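Local structure of putative endonuclease/exonuclease/phosphatase family protein (Bacteroides vulgatus ATCC 8482, 3G6S) at residues G68-G72 against K73-E77; Y13-P16 against Q17-L20; Q51-D54 against L55-G58; R147-S150 against A151-I154; F82-K85 against D86-E89. The protein probably hydrolyses phosphodiester bonds as a nuclease of the DNase I-like endonuclease/exonuclease/phosphatase family, although its own substrate is not established. One frame throughout, in Å; residues are numbered along the deposited sequence.

How the contacts relate
From the N terminus, contact 2 (13-20) comes first, in the loop between strand 2-10 and helix 27-36. Contact 3 follows on helix 49-58, contact 1 rounds the loop between strands 62-65 and 81-84, contact 5 makes the turn from strand 81-84 to strand 88-97, and contact 4 lies far along on helix 144-161. Each closes before the next opens, so none nests in or crosses another. In space contacts 1, 2, 3 and 5 are linked: Tyr13 of contact 2 touches both Glu77 of contact 1 and Gln51 of contact 3, and Phe82 of contact 5 packs on the helix of contact 3. Contact 4 stands apart, across the chain's centre from contact 3.

Contact 1: G68-G72 against K73-E77; sequences GRDDG and KTAGE
Asp71 OD1 takes two backbone N-H groups from the residues that follow it. Lys73 N reaches Asp71 OD1 at 3.0 Å on the anti side of the carboxylate, and Ala75 N at 3.2 Å on the syn side, the two coming from opposite faces of the carboxylate plane. CG lies between the backbone N and the carbonyl carbon (chi1 51°), which folds the acid back over the turn it holds. The bond to Lys73 N makes an Asx turn, and Gly72 occupies its middle with a positive phi that suits a glycine. Backbone bonds close the rest of the loop, which joins strands 62-65 and 81-84 at the surface of the DNase I-like fold: Gly68 N to Lys73 O at 2.9 Å and Asp70 N to Ala75 O at 3.0 Å, with a longer one from Arg69 N to Glu77 O. A side chain on Gly68 would run into Ala75 O. Farther out, the extended Arg69 runs alongside Glu77, the guanidinium and carboxylate planes only 17° apart. Arg69 NH1 and Glu77 OE1 form a salt bridge of 2.7 Å, but the oxygen lies well out of the guanidinium plane, so charge attraction rather than a directed N-H holds the pair. Glu77 CB sits 3.5 Å above the plane of the Arg69 guanidinium, toward its rim. Arg69 also rests on Val115, and Glu77 touches Tyr13 and Glu46.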
loop_
_atom_site.group_PDB
_atom_site.type_symbol
_atom_site.label_atom_id
_atom_site.label_comp_id
_atom_site.label_asym_id
_atom_site.label_seq_id
_atom_site.Cartn_x
_atom_site.Cartn_y
_atom_site.Cartn_z
ATOM N N GLY A 68 14.457 4.627 -0.352
ATOM C CA GLY A 68 14.052 5.766 -1.157
ATOM C C GLY A 68 14.012 5.379 -2.620
ATOM O O GLY A 68 14.854 4.607 -3.077
ATOM N N ARG A 69 13.047 5.907 -3.363
ATOM C CA ARG A 69 12.920 5.571 -4.775
ATOM C C ARG A 69 13.850 6.336 -5.720
ATOM O O ARG A 69 13.813 6.116 -6.928
ATOM C CB ARG A 69 11.472 5.770 -5.228
ATOM C CG ARG A 69 10.969 7.199 -5.094
ATOM C CD ARG A 69 9.515 7.281 -5.480
ATOM N NE ARG A 69 9.006 8.646 -5.447
ATOM C CZ ARG A 69 7.768 8.982 -5.785
ATOM N NH1 ARG A 69 7.393 10.247 -5.729
ATOM N NH2 ARG A 69 6.903 8.055 -6.177
ATOM N N ASP A 70 14.683 7.225 -5.189
ATOM C CA ASP A 70 15.583 7.994 -6.042
ATOM C C ASP A 70 16.981 7.384 -6.161
ATOM O O ASP A 70 17.552 7.344 -7.250
ATOM C CB ASP A 70 15.690 9.440 -5.541
ATOM C CG ASP A 70 14.412 10.238 -5.775
ATOM O OD1 ASP A 70 13.842 10.170 -6.889
ATOM O OD2 ASP A 70 13.975 10.951 -4.850
ATOM N N ASP A 71 17.526 6.908 -5.045
ATOM C CA ASP A 71 18.852 6.314 -5.040
ATOM C C ASP A 71 18.900 5.010 -4.255
ATOM O O ASP A 71 19.959 4.600 -3.778
ATOM C CB ASP A 71 19.871 7.294 -4.459
ATOM C CG ASP A 71 19.446 7.859 -3.114
ATOM O OD1 ASP A 71 18.642 7.208 -2.410
ATOM O OD2 ASP A 71 19.927 8.959 -2.755
ATOM N N GLY A 72 17.747 4.367 -4.115
ATOM C CA GLY A 72 17.681 3.110 -3.387
ATOM C C GLY A 72 18.192 3.157 -1.957
ATOM O O GLY A 72 18.504 2.119 -1.370
ATOM N N LYS A 73 18.273 4.358 -1.394
ATOM C CA LYS A 73 18.750 4.528 -0.028
ATOM C C LYS A 73 17.758 5.334 0.804
ATOM O O LYS A 73 16.801 4.772 1.336
ATOM C CB LYS A 73 20.122 5.203 -0.029
ATOM C CG LYS A 73 21.200 4.367 -0.708
ATOM C CD LYS A 73 22.559 5.055 -0.715
ATOM C CE LYS A 73 23.613 4.156 -1.347
ATOM N NZ LYS A 73 24.945 4.811 -1.414
ATOM N N THR A 74 17.970 6.643 0.918
ATOM C CA THR A 74 17.061 7.471 1.709
ATOM C C THR A 74 16.481 8.644 0.939
ATOM O O THR A 74 15.672 9.403 1.475
ATOM C CB THR A 74 17.758 8.040 2.954
ATOM O OG1 THR A 74 18.605 9.132 2.570
ATOM C CG2 THR A 74 18.593 6.967 3.634
ATOM N N ALA A 75 16.892 8.796 -0.316
ATOM C CA ALA A 75 16.406 9.894 -1.144
ATOM C C ALA A 75 15.106 9.546 -1.858
ATOM O O ALA A 75 14.992 8.487 -2.471
ATOM C CB ALA A 75 17.465 10.280 -2.166
ATOM N N GLY A 76 14.133 10.448 -1.778
ATOM C CA GLY A 76 12.857 10.220 -2.431
ATOM C C GLY A 76 11.800 9.609 -1.536
ATOM O O GLY A 76 12.056 9.326 -0.363
ATOM N N GLU A 77 10.607 9.402 -2.084
ATOM C CA GLU A 77 9.522 8.824 -1.302
ATOM C C GLU A 77 9.669 7.304 -1.175
ATOM O O GLU A 77 10.101 6.621 -2.100
ATOM C CB GLU A 77 8.166 9.153 -1.937
ATOM C CG GLU A 77 8.019 10.604 -2.366
ATOM C CD GLU A 77 6.597 10.962 -2.781
ATOM O OE1 GLU A 77 5.932 10.138 -3.446
ATOM O OE2 GLU A 77 6.146 12.080 -2.457
#

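Contact 2: Y13-P16 against Q17-L20; sequences YDNP and QDSL
Asn15 sends its side chain along the start of the turn beside Gln17, the two pointing the same way. Asn15 CB lies 3.8 Å from Asp18 OD1. CG stands anti to the backbone N (chi1 180°), which lays the amide next to the peptide between Pro16 and Gln17. There Asn15 OD1 accepts the N-H of Gln17, Gln17 N lying 2.9 Å away; the bond is fairly straight at 159°, but the donor stands well above the amide plane. Asn15 OD1 also lies 3.2 Å from Gln17 CB. At the other corner of the amide, Asn15 ND2 comes no nearer than 3.8 Å to Gln17 OE1, and the two amide planes are turned 50° apart. The backbone works too: Asn15 O receives Asp18 N at 2.8 Å, while Pro16 O receives Ser19 N. A water donates to both Tyr13 O and Asp18 OD1, tying the approach of the loop to the turn, and Asp18 OD1 also forms a salt bridge with Arg12. With a side-chain oxygen bonded to the N-H two residues on, and proline between, this is an Asx-Pro turn at the start of a 3-10 segment, here on the surface loop that precedes helix 27-36.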
loop_
_atom_site.group_PDB
_atom_site.type_symbol
_atom_site.label_atom_id
_atom_site.label_comp_id
_atom_site.label_asym_id
_atom_site.label_seq_id
_atom_site.Cartn_x
_atom_site.Cartn_y
_atom_site.Cartn_z
ATOM N N TYR A 13 3.303 12.969 1.581
ATOM C CA TYR A 13 4.661 13.341 1.953
ATOM C C TYR A 13 4.725 14.662 2.720
ATOM O O TYR A 13 3.865 15.533 2.563
ATOM C CB TYR A 13 5.558 13.404 0.709
ATOM C CG TYR A 13 5.330 14.612 -0.159
ATOM C CD1 TYR A 13 6.028 15.798 0.069
ATOM C CD2 TYR A 13 4.417 14.574 -1.208
ATOM C CE1 TYR A 13 5.822 16.916 -0.733
ATOM C CE2 TYR A 13 4.203 15.687 -2.015
ATOM C CZ TYR A 13 4.907 16.852 -1.776
ATOM O OH TYR A 13 4.701 17.958 -2.576
ATOM N N ASP A 14 5.753 14.778 3.558
ATOM C CA ASP A 14 5.999 15.960 4.381
ATOM C C ASP A 14 6.262 17.195 3.524
ATOM O O ASP A 14 7.282 17.280 2.841
ATOM C CB ASP A 14 7.210 15.718 5.291
ATOM C CG ASP A 14 7.493 16.889 6.226
ATOM O OD1 ASP A 14 7.310 18.054 5.808
ATOM O OD2 ASP A 14 7.917 16.643 7.378
ATOM N N ASN A 15 5.345 18.154 3.580
ATOM C CA ASN A 15 5.479 19.391 2.819
ATOM C C ASN A 15 5.091 20.596 3.680
ATOM O O ASN A 15 3.909 20.790 3.987
ATOM C CB ASN A 15 4.595 19.343 1.577
ATOM C CG ASN A 15 4.689 20.608 0.756
ATOM O OD1 ASN A 15 5.451 21.519 1.092
ATOM N ND2 ASN A 15 3.916 20.677 -0.326
ATOM N N PRO A 16 6.080 21.433 4.056
ATOM C CA PRO A 16 5.839 22.620 4.888
ATOM C C PRO A 16 4.753 23.559 4.360
ATOM O O PRO A 16 4.140 24.315 5.121
ATOM C CB PRO A 16 7.215 23.285 4.951
ATOM C CG PRO A 16 7.845 22.882 3.659
ATOM C CD PRO A 16 7.462 21.430 3.540
ATOM N N GLN A 17 4.518 23.501 3.055
ATOM C CA GLN A 17 3.509 24.331 2.405
ATOM C C GLN A 17 2.086 23.898 2.787
ATOM O O GLN A 17 1.137 24.659 2.615
ATOM C CB GLN A 17 3.710 24.243 0.896
ATOM C CG GLN A 17 2.838 25.151 0.061
ATOM C CD GLN A 17 3.225 25.084 -1.414
ATOM O OE1 GLN A 17 3.142 24.016 -2.039
ATOM N NE2 GLN A 17 3.663 26.220 -1.975
ATOM N N ASP A 18 1.944 22.679 3.306
ATOM C CA ASP A 18 0.633 22.168 3.722
ATOM C C ASP A 18 0.160 22.907 4.971
ATOM O O ASP A 18 -0.985 22.744 5.405
ATOM C CB ASP A 18 0.708 20.667 4.036
ATOM C CG ASP A 18 0.753 19.798 2.785
ATOM O OD1 ASP A 18 1.130 18.612 2.906
ATOM O OD2 ASP A 18 0.397 20.289 1.693
ATOM N N SER A 19 1.053 23.712 5.542
ATOM C CA SER A 19 0.769 24.476 6.753
ATOM C C SER A 19 0.106 23.629 7.841
ATOM O O SER A 19 0.735 22.722 8.381
ATOM C CB SER A 19 -0.082 25.719 6.430
ATOM O OG SER A 19 -1.323 25.385 5.813
ATOM N N LEU A 20 -1.155 23.902 8.160
ATOM C CA LEU A 20 -1.832 23.137 9.210
ATOM C C LEU A 20 -2.103 21.672 8.885
ATOM O O LEU A 20 -2.516 20.904 9.758
ATOM C CB LEU A 20 -3.134 23.828 9.623
ATOM C CG LEU A 20 -3.018 24.758 10.841
ATOM C CD1 LEU A 20 -1.896 25.775 10.646
ATOM C CD2 LEU A 20 -4.350 25.456 11.054
HETATM O O HOH W 1 2.401 16.867 4.452
#

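Contact 3: Q51-D54 against L55-G58; sequences QFQD and LRAG
Phe52 overlaps the aliphatic part of Arg56, one turn further along helix 49-58. The arginine's CG comes over one face of the ring, and Arg56 CD lies 3.5 Å from Phe52 CE2; ring and guanidinium planes are 28° apart. The ring is swung out to meet it with CG anti to the backbone N (chi1 -178°). It also stacks on Tyr78 and meets the Phe82 ring obliquely, so the helix is joined here to strand 81-84 of the neighbouring sheet. Without the ring, as with an alanine here, Tyr78 and Phe82 are likely to lose their aromatic partner and the methylenes of Arg56 to turn more freely. Ordinary helical i+4 to i backbone bonds include Arg56 N to Phe52 O at 3.2 Å and Gly58 N to Asp54 O at 2.8 Å. Asp54 turns away from this face and takes the indole N-H of Trp23 on OD2. Gln53, bent at chi2, lies alongside Arg56 and points the same way, amide and guanidinium planes 22° apart. Its OE1 sits at the guanidinium edge, in plane, yet touches carbon first: Gln53 OE1 is 3.4 Å from Arg56 CD.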
loop_
_atom_site.group_PDB
_atom_site.type_symbol
_atom_site.label_atom_id
_atom_site.label_comp_id
_atom_site.label_asym_id
_atom_site.label_seq_id
_atom_site.Cartn_x
_atom_site.Cartn_y
_atom_site.Cartn_z
ATOM N N GLN A 51 9.774 11.044 7.645
ATOM C CA GLN A 51 8.465 10.487 8.003
ATOM C C GLN A 51 8.607 8.991 8.307
ATOM O O GLN A 51 7.935 8.455 9.191
ATOM C CB GLN A 51 7.449 10.664 6.872
ATOM C CG GLN A 51 7.256 12.087 6.416
ATOM C CD GLN A 51 6.253 12.202 5.296
ATOM O OE1 GLN A 51 5.058 12.333 5.535
ATOM N NE2 GLN A 51 6.731 12.129 4.061
ATOM N N PHE A 52 9.477 8.315 7.567
ATOM C CA PHE A 52 9.695 6.908 7.806
ATOM C C PHE A 52 10.215 6.765 9.231
ATOM O O PHE A 52 9.754 5.907 9.983
ATOM C CB PHE A 52 10.718 6.368 6.824
ATOM C CG PHE A 52 10.964 4.902 6.966
ATOM C CD1 PHE A 52 10.039 3.979 6.492
ATOM C CD2 PHE A 52 12.124 4.437 7.565
ATOM C CE1 PHE A 52 10.270 2.608 6.608
ATOM C CE2 PHE A 52 12.364 3.071 7.688
ATOM C CZ PHE A 52 11.433 2.153 7.206
ATOM N N GLN A 53 11.172 7.614 9.603
ATOM C CA GLN A 53 11.750 7.574 10.950
ATOM C C GLN A 53 10.720 7.873 12.041
ATOM O O GLN A 53 10.775 7.288 13.122
ATOM C CB GLN A 53 12.917 8.563 11.072
ATOM C CG GLN A 53 14.207 8.104 10.395
ATOM C CD GLN A 53 14.695 6.743 10.910
ATOM O OE1 GLN A 53 14.127 5.694 10.581
ATOM N NE2 GLN A 53 15.748 6.760 11.726
ATOM N N ASP A 54 9.787 8.785 11.771
ATOM C CA ASP A 54 8.771 9.100 12.762
ATOM C C ASP A 54 7.871 7.893 12.979
ATOM O O ASP A 54 7.451 7.620 14.104
ATOM C CB ASP A 54 7.911 10.286 12.328
ATOM C CG ASP A 54 8.690 11.574 12.253
ATOM O OD1 ASP A 54 9.684 11.720 13.005
ATOM O OD2 ASP A 54 8.302 12.449 11.448
ATOM N N LEU A 55 7.565 7.173 11.901
ATOM C CA LEU A 55 6.709 5.997 12.015
ATOM C C LEU A 55 7.371 4.962 12.920
ATOM O O LEU A 55 6.728 4.409 13.816
ATOM C CB LEU A 55 6.425 5.371 10.643
ATOM C CG LEU A 55 5.212 5.830 9.815
ATOM C CD1 LEU A 55 4.086 6.328 10.721
ATOM C CD2 LEU A 55 5.634 6.930 8.867
ATOM N N ARG A 56 8.656 4.701 12.690
ATOM C CA ARG A 56 9.373 3.737 13.504
ATOM C C ARG A 56 9.339 4.159 14.974
ATOM O O ARG A 56 9.185 3.323 15.870
ATOM C CB ARG A 56 10.823 3.601 13.025
ATOM C CG ARG A 56 10.954 3.001 11.628
ATOM C CD ARG A 56 12.407 2.844 11.197
ATOM N NE ARG A 56 13.225 2.223 12.230
ATOM C CZ ARG A 56 12.981 1.035 12.776
ATOM N NH1 ARG A 56 11.934 0.319 12.389
ATOM N NH2 ARG A 56 13.782 0.565 13.724
ATOM N N ALA A 57 9.463 5.459 15.225
ATOM C CA ALA A 57 9.453 5.960 16.594
ATOM C C ALA A 57 8.071 5.868 17.230
ATOM O O ALA A 57 7.946 5.552 18.414
ATOM C CB ALA A 57 9.944 7.394 16.623
ATOM N N GLY A 58 7.038 6.136 16.437
ATOM C CA GLY A 58 5.680 6.089 16.944
ATOM C C GLY A 58 5.080 4.700 16.979
ATOM O O GLY A 58 4.101 4.465 17.682
#

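Contact 4: R147-S150 against A151-I154; sequences RRQS and ALLI
Helix 144-161, the connection of a beta-alpha-beta unit between strands 131-138 and 167-172, carries Arg148 and Leu152 side by side one turn apart. Leu152 CD1 lies 4.0 Å from Arg148 CG and 3.4 Å from the carbonyl oxygen Arg148 O, packed along the base of the arginine while the guanidinium goes on toward Asp180 in a long, weak ion pair. Gln149 crosses the same leucine. Its chain is bent at chi2 (-49°), which brings Gln149 NE2 round to 4.2 Å from Leu152 CD1, and that amide N donates to Glu145 OE2. The unit's two strands are parallel neighbours in one sheet of the DNase I-like sandwich, and the Ile154 side chain touches Val135 and Thr137 of the first of them. On the way, Ile154 CG1 passes 3.1 Å from Ser150 O, the oxygen that Ile154 N also binds at 3.0 Å. Ser150 is buried, and its hydroxyl is satisfied one turn back: with OG beside the backbone N (chi1 -71°), it bonds to Ala146 O. Leu153 N makes the shortest of the four backbone bonds here, 2.8 Å to Gln149 O. Ala151, also buried, packs on Thr184 and Ile185 of helix 180-186. Arg147 touches the same helix at Ala181 and gives an NH1 hydrogen to Asp140 O.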
loop_
_atom_site.group_PDB
_atom_site.type_symbol
_atom_site.label_atom_id
_atom_site.label_comp_id
_atom_site.label_asym_id
_atom_site.label_seq_id
_atom_site.Cartn_x
_atom_site.Cartn_y
_atom_site.Cartn_z
ATOM N N ARG A 147 1.699 2.256 -16.248
ATOM C CA ARG A 147 0.799 1.599 -15.314
ATOM C C ARG A 147 0.502 0.163 -15.717
ATOM O O ARG A 147 0.526 -0.739 -14.872
ATOM C CB ARG A 147 -0.512 2.372 -15.170
ATOM C CG ARG A 147 -0.431 3.515 -14.183
ATOM C CD ARG A 147 -1.814 3.964 -13.780
ATOM N NE ARG A 147 -2.615 4.434 -14.908
ATOM C CZ ARG A 147 -2.446 5.608 -15.512
ATOM N NH1 ARG A 147 -1.500 6.443 -15.103
ATOM N NH2 ARG A 147 -3.240 5.955 -16.516
ATOM N N ARG A 148 0.226 -0.054 -17.001
ATOM C CA ARG A 148 -0.073 -1.396 -17.476
ATOM C C ARG A 148 1.132 -2.305 -17.270
ATOM O O ARG A 148 0.982 -3.468 -16.890
ATOM C CB ARG A 148 -0.445 -1.390 -18.959
ATOM C CG ARG A 148 -0.641 -2.802 -19.509
ATOM C CD ARG A 148 -0.740 -2.858 -21.032
ATOM N NE ARG A 148 -2.071 -2.545 -21.548
ATOM C CZ ARG A 148 -2.465 -2.833 -22.789
ATOM N NH1 ARG A 148 -1.626 -3.436 -23.622
ATOM N NH2 ARG A 148 -3.691 -2.522 -23.204
ATOM N N GLN A 149 2.324 -1.772 -17.520
ATOM C CA GLN A 149 3.545 -2.549 -17.363
ATOM C C GLN A 149 3.860 -2.827 -15.905
ATOM O O GLN A 149 4.309 -3.923 -15.559
ATOM C CB GLN A 149 4.735 -1.834 -18.018
ATOM C CG GLN A 149 4.704 -1.838 -19.538
ATOM C CD GLN A 149 4.434 -3.224 -20.107
ATOM O OE1 GLN A 149 5.070 -4.206 -19.714
ATOM N NE2 GLN A 149 3.483 -3.310 -21.034
ATOM N N SER A 150 3.637 -1.830 -15.055
ATOM C CA SER A 150 3.896 -1.974 -13.621
ATOM C C SER A 150 3.070 -3.119 -13.033
ATOM O O SER A 150 3.552 -3.869 -12.180
ATOM C CB SER A 150 3.559 -0.673 -12.889
ATOM O OG SER A 150 4.497 0.336 -13.202
ATOM N N ALA A 151 1.829 -3.242 -13.502
ATOM C CA ALA A 151 0.927 -4.286 -13.041
ATOM C C ALA A 151 1.431 -5.667 -13.455
ATOM O O ALA A 151 1.525 -6.577 -12.633
ATOM C CB ALA A 151 -0.461 -4.041 -13.592
ATOM N N LEU A 152 1.759 -5.823 -14.732
ATOM C CA LEU A 152 2.258 -7.097 -15.230
ATOM C C LEU A 152 3.572 -7.450 -14.534
ATOM O O LEU A 152 3.826 -8.611 -14.227
ATOM C CB LEU A 152 2.466 -7.024 -16.746
ATOM C CG LEU A 152 1.166 -6.903 -17.547
ATOM C CD1 LEU A 152 1.397 -6.181 -18.870
ATOM C CD2 LEU A 152 0.596 -8.278 -17.761
ATOM N N LEU A 153 4.394 -6.441 -14.275
ATOM C CA LEU A 153 5.673 -6.656 -13.622
ATOM C C LEU A 153 5.474 -7.218 -12.217
ATOM O O LEU A 153 6.161 -8.154 -11.809
ATOM C CB LEU A 153 6.446 -5.339 -13.565
ATOM C CG LEU A 153 7.706 -5.268 -12.696
ATOM C CD1 LEU A 153 8.733 -6.285 -13.161
ATOM C CD2 LEU A 153 8.269 -3.861 -12.766
ATOM N N ILE A 154 4.524 -6.653 -11.483
ATOM C CA ILE A 154 4.243 -7.115 -10.131
ATOM C C ILE A 154 3.785 -8.569 -10.149
ATOM O O ILE A 154 4.255 -9.381 -9.351
ATOM C CB ILE A 154 3.174 -6.218 -9.463
ATOM C CG1 ILE A 154 3.776 -4.839 -9.193
ATOM C CG2 ILE A 154 2.666 -6.854 -8.159
ATOM C CD1 ILE A 154 2.767 -3.791 -8.766
#

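Contact 5: F82-K85 against D86-E89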
loop_
_atom_site.group_PDB
_atom_site.type_symbol
_atom_site.label_atom_id
_atom_site.label_comp_id
_atom_site.label_asym_id
_atom_site.label_seq_id
_atom_site.Cartn_x
_atom_site.Cartn_y
_atom_site.Cartn_z
ATOM N N PHE A 82 4.985 -1.882 7.052
ATOM C CA PHE A 82 5.183 -1.975 8.493
ATOM C C PHE A 82 4.425 -3.188 9.000
ATOM O O PHE A 82 3.299 -3.446 8.575
ATOM C CB PHE A 82 4.706 -0.702 9.199
ATOM C CG PHE A 82 5.667 0.444 9.080
ATOM C CD1 PHE A 82 5.809 1.125 7.877
ATOM C CD2 PHE A 82 6.470 0.813 10.158
ATOM C CE1 PHE A 82 6.739 2.164 7.744
ATOM C CE2 PHE A 82 7.409 1.853 10.037
ATOM C CZ PHE A 82 7.541 2.526 8.826
ATOM N N TYR A 83 5.049 -3.939 9.896
ATOM C CA TYR A 83 4.430 -5.139 10.431
ATOM C C TYR A 83 4.751 -5.337 11.912
ATOM O O TYR A 83 5.709 -4.755 12.441
ATOM C CB TYR A 83 4.926 -6.350 9.657
ATOM C CG TYR A 83 6.421 -6.532 9.732
ATOM C CD1 TYR A 83 7.284 -5.800 8.904
ATOM C CD2 TYR A 83 6.983 -7.430 10.647
ATOM C CE1 TYR A 83 8.669 -5.968 8.994
ATOM C CE2 TYR A 83 8.361 -7.596 10.738
ATOM C CZ TYR A 83 9.196 -6.869 9.912
ATOM O OH TYR A 83 10.562 -7.061 10.002
ATOM N N ARG A 84 3.945 -6.167 12.572
ATOM C CA ARG A 84 4.142 -6.486 13.986
ATOM C C ARG A 84 5.390 -7.365 14.148
ATOM O O ARG A 84 5.409 -8.504 13.688
ATOM C CB ARG A 84 2.920 -7.233 14.524
ATOM C CG ARG A 84 1.664 -6.400 14.577
ATOM C CD ARG A 84 1.782 -5.327 15.634
ATOM N NE ARG A 84 1.990 -5.907 16.952
ATOM C CZ ARG A 84 1.103 -6.675 17.570
ATOM N NH1 ARG A 84 -0.059 -6.948 16.986
ATOM N NH2 ARG A 84 1.384 -7.182 18.765
ATOM N N LYS A 85 6.422 -6.836 14.803
ATOM C CA LYS A 85 7.679 -7.565 15.020
ATOM C C LYS A 85 7.462 -8.937 15.649
ATOM O O LYS A 85 8.076 -9.921 15.239
ATOM C CB LYS A 85 8.605 -6.763 15.938
ATOM C CG LYS A 85 8.684 -5.289 15.604
ATOM C CD LYS A 85 9.421 -4.484 16.672
ATOM C CE LYS A 85 10.927 -4.658 16.579
ATOM N NZ LYS A 85 11.649 -3.685 17.447
ATOM N N ASP A 86 6.581 -8.983 16.645
ATOM C CA ASP A 86 6.279 -10.203 17.379
ATOM C C ASP A 86 5.337 -11.172 16.669
ATOM O O ASP A 86 5.289 -12.351 17.012
ATOM C CB ASP A 86 5.717 -9.849 18.765
ATOM C CG ASP A 86 4.485 -8.955 18.693
ATOM O OD1 ASP A 86 4.594 -7.796 18.210
ATOM O OD2 ASP A 86 3.396 -9.407 19.124
ATOM N N LYS A 87 4.588 -10.693 15.684
ATOM C CA LYS A 87 3.666 -11.568 14.968
ATOM C C LYS A 87 4.233 -12.201 13.708
ATOM O O LYS A 87 3.998 -13.379 13.449
ATOM C CB LYS A 87 2.394 -10.817 14.585
ATOM C CG LYS A 87 1.314 -10.784 15.637
ATOM C CD LYS A 87 -0.021 -10.647 14.927
ATOM C CE LYS A 87 -1.183 -10.508 15.875
ATOM N NZ LYS A 87 -2.451 -10.478 15.097
ATOM N N TYR A 88 4.976 -11.425 12.927
ATOM C CA TYR A 88 5.528 -11.928 11.674
ATOM C C TYR A 88 7.038 -11.805 11.536
ATOM O O TYR A 88 7.650 -10.852 12.023
ATOM C CB TYR A 88 4.876 -11.193 10.507
ATOM C CG TYR A 88 3.388 -11.047 10.671
ATOM C CD1 TYR A 88 2.527 -12.104 10.378
ATOM C CD2 TYR A 88 2.845 -9.873 11.188
ATOM C CE1 TYR A 88 1.162 -11.995 10.602
ATOM C CE2 TYR A 88 1.482 -9.754 11.419
ATOM C CZ TYR A 88 0.645 -10.813 11.129
ATOM O OH TYR A 88 -0.705 -10.705 11.381
ATOM N N GLU A 89 7.635 -12.779 10.856
ATOM C CA GLU A 89 9.069 -12.771 10.614
ATOM C C GLU A 89 9.285 -12.547 9.125
ATOM O O GLU A 89 8.540 -13.066 8.301
ATOM C CB GLU A 89 9.685 -14.102 11.014
ATOM C CG GLU A 89 11.195 -14.115 10.940
ATOM C CD GLU A 89 11.738 -15.519 10.781
ATOM O OE1 GLU A 89 11.277 -16.422 11.516
ATOM O OE2 GLU A 89 12.630 -15.721 9.926
HETATM O O HOH W 2 9.792 -10.047 12.822
#
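Bends at chi2 (-69°) and chi3 (-60°) curl Arg84 back over the turn, and Asp86 rises to meet it with CG between its backbone N and carbonyl carbon (chi1 56°). The result is a salt bridge, Arg84 NH2 to Asp86 OD2 at 3.0 Å, with a weak hydrogen bond from the same nitrogen to OD1; guanidinium and carboxylate are far from coplanar. Arg84 O takes two N-H groups. Lys87 N, 3.1 Å from Arg84 O and above the carbonyl plane, closes a type I beta turn over Lys85 and Asp86, and Tyr88 N, one residue on, meets Arg84 O almost straight at 3.0 Å. This is no hairpin: the turn carries the chain from strand 81-84 in one sheet of the sandwich to strand 88-97 at the edge of the other. A leucine in place of Arg84 would probably leave the carboxylate of Asp86 without its charged mate and free to swing. Lys87 CB packs 3.6 Å from Arg84 CB, its ammonium drawn off to a salt bridge with Asp40. On the far side of the turn, Tyr83 CE2 lies 3.6 Å from Tyr88 O, and a water at the edge of the Tyr83 ring donates to Lys85 O at 3.0 Å.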